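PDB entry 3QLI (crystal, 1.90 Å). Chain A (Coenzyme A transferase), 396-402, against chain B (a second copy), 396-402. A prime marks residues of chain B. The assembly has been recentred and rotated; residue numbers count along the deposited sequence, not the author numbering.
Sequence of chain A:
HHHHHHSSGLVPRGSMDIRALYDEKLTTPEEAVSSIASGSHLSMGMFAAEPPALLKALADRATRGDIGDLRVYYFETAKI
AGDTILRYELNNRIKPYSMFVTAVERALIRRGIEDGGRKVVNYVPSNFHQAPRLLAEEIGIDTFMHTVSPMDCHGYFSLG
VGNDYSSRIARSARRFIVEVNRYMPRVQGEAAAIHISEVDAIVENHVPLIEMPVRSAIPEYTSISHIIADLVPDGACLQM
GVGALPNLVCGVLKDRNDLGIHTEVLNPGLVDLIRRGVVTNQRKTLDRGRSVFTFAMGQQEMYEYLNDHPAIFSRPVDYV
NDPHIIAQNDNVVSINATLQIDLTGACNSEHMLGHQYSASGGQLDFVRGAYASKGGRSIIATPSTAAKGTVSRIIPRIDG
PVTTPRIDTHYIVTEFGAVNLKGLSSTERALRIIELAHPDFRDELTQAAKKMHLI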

# COMPACT_ATOMS: atom_id res chain seq x y z
N PRO A 396 -18.80 12.33 6.31
CA PRO A 396 -18.48 12.93 5.01
C PRO A 396 -17.02 12.68 4.62
O PRO A 396 -16.77 12.24 3.50
CB PRO A 396 -18.70 14.43 5.25
CG PRO A 396 -19.70 14.49 6.39
CD PRO A 396 -19.31 13.32 7.28
N ARG A 397 -16.09 12.94 5.54
CA ARG A 397 -14.67 12.95 5.21
C ARG A 397 -13.80 12.76 6.45
O ARG A 397 -13.92 13.50 7.43
CB ARG A 397 -14.31 14.28 4.53
CG ARG A 397 -12.90 14.34 3.96
CD ARG A 397 -12.65 15.70 3.33
NE ARG A 397 -11.31 15.80 2.75
CZ ARG A 397 -10.25 16.29 3.40
NH1 ARG A 397 -10.36 16.73 4.65
NH2 ARG A 397 -9.07 16.35 2.78
N ILE A 398 -12.92 11.77 6.41
CA ILE A 398 -12.02 11.51 7.53
C ILE A 398 -11.08 12.71 7.73
O ILE A 398 -10.62 13.31 6.76
CB ILE A 398 -11.22 10.22 7.29
CG1 ILE A 398 -12.15 9.00 7.42
CG2 ILE A 398 -10.03 10.12 8.26
CD1 ILE A 398 -11.62 7.73 6.70
N ASP A 399 -10.84 13.07 8.99
CA ASP A 399 -9.97 14.21 9.32
C ASP A 399 -8.49 13.84 9.20
O ASP A 399 -7.90 13.34 10.16
CB ASP A 399 -10.28 14.69 10.74
CG ASP A 399 -9.54 15.96 11.10
OD1 ASP A 399 -8.51 16.26 10.46
OD2 ASP A 399 -10.00 16.66 12.03
N GLY A 400 -7.90 14.08 8.03
CA GLY A 400 -6.48 13.81 7.83
C GLY A 400 -6.19 12.45 7.20
O GLY A 400 -7.10 11.84 6.64
N PRO A 401 -4.93 11.99 7.28
CA PRO A 401 -4.50 10.71 6.70
C PRO A 401 -5.36 9.55 7.17
O PRO A 401 -5.84 9.56 8.31
CB PRO A 401 -3.06 10.55 7.22
CG PRO A 401 -2.59 11.95 7.42
CD PRO A 401 -3.81 12.69 7.94
N VAL A 402 -5.55 8.55 6.32
CA VAL A 402 -6.50 7.48 6.62
C VAL A 402 -5.81 6.17 6.98
O VAL A 402 -4.59 6.07 6.91
CB VAL A 402 -7.45 7.26 5.43
CG1 VAL A 402 -8.16 8.56 5.09
CG2 VAL A 402 -6.68 6.72 4.22
N PRO B 396 4.13 21.91 6.91
CA PRO B 396 3.85 21.28 8.20
C PRO B 396 3.07 19.98 8.03
O PRO B 396 3.51 18.94 8.53
CB PRO B 396 2.99 22.32 8.92
CG PRO B 396 3.43 23.64 8.30
CD PRO B 396 3.62 23.30 6.85
N ARG B 397 1.94 20.05 7.34
CA ARG B 397 1.00 18.95 7.24
C ARG B 397 0.23 19.03 5.93
O ARG B 397 -0.33 20.07 5.58
CB ARG B 397 0.02 18.97 8.42
CG ARG B 397 -0.94 17.77 8.47
CD ARG B 397 -1.26 17.41 9.92
NE ARG B 397 -2.07 16.19 10.06
CZ ARG B 397 -1.58 14.95 10.04
NH1 ARG B 397 -0.28 14.73 9.86
NH2 ARG B 397 -2.40 13.91 10.18
N ILE B 398 0.20 17.92 5.19
CA ILE B 398 -0.53 17.86 3.93
C ILE B 398 -2.02 18.00 4.21
O ILE B 398 -2.52 17.46 5.19
CB ILE B 398 -0.24 16.54 3.19
CG1 ILE B 398 1.18 16.55 2.62
CG2 ILE B 398 -1.27 16.31 2.10
CD1 ILE B 398 1.67 15.20 2.14
N ASP B 399 -2.74 18.73 3.36
CA ASP B 399 -4.17 18.91 3.56
C ASP B 399 -4.96 17.72 3.00
O ASP B 399 -5.21 17.65 1.79
CB ASP B 399 -4.64 20.21 2.90
CG ASP B 399 -6.13 20.46 3.12
OD1 ASP B 399 -6.57 20.45 4.29
OD2 ASP B 399 -6.86 20.66 2.12
N GLY B 400 -5.34 16.79 3.87
CA GLY B 400 -6.12 15.63 3.45
C GLY B 400 -5.32 14.36 3.25
O GLY B 400 -4.23 14.21 3.81
N PRO B 401 -5.86 13.41 2.46
CA PRO B 401 -5.22 12.13 2.14
C PRO B 401 -3.98 12.36 1.28
O PRO B 401 -3.97 13.25 0.43
CB PRO B 401 -6.28 11.38 1.33
CG PRO B 401 -7.58 12.05 1.69
CD PRO B 401 -7.22 13.50 1.89
N VAL B 402 -2.95 11.55 1.51
CA VAL B 402 -1.65 11.78 0.88
C VAL B 402 -1.45 10.90 -0.35
O VAL B 402 -2.28 10.05 -0.66
CB VAL B 402 -0.52 11.51 1.89
CG1 VAL B 402 -0.76 12.31 3.16
CG2 VAL B 402 -0.45 10.03 2.23

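Two copies of one loop, 396-402 of each chain of the coenzyme A transferase, meet across Gly400 and Pro401, where CA of Gly400 lies 4.8 Å from CA of Gly400′ and CA of Pro401 lies 4.8 Å from CA of Pro401′. The loops run 120° apart and bury 335 Å² in all. No hydrogen bond or salt bridge crosses between them; the contact is one of packing, made by arginine ends, glycine backbone and proline rings. CA-to-CB of Arg397 points toward the other loop, and its chain is fully extended, with chi1, chi2 and chi3 all t, before chi4 of -93° turns the guanidinium. This reach brings NH2 of Arg397 to 3.1 Å from CA of Gly400′ and 3.5 Å from CD of Pro401′. The nitrogen is buried there without a polar partner; O of Asp399′, near the guanidinium plane, remains 4.2 Å from NH2 of Arg397. Arg397′ reaches Pro401 with a different chain conformation: chi1 and chi3 are t, but chi2 lies between wells at 147° and chi4 is 82°. Its NH2 comes within 2.9 Å of CD of Pro401, a tight approach, and is hydrogen-bonded elsewhere in the structure. Glycine suits position 400 in both chains because phi is positive (95° and 100°) and a CB would be jammed against the preceding carbonyl O; at Gly400′ it would also lie 2.3 Å from NH2 of Arg397. The rings of Pro401 and Pro401′, both C-gamma exo, offer compact aliphatic surface, and Pro401 has the largest covered area, 73 Å². Between the arginine contacts the backbones pass more loosely, N of Pro401 lying 4.2 Å from O of Gly400′. Asp399 and Asp399′ direct CA-to-CB away, while Ile398 and Ile398′, both m,t, are buried yet contribute almost nothing to this surface.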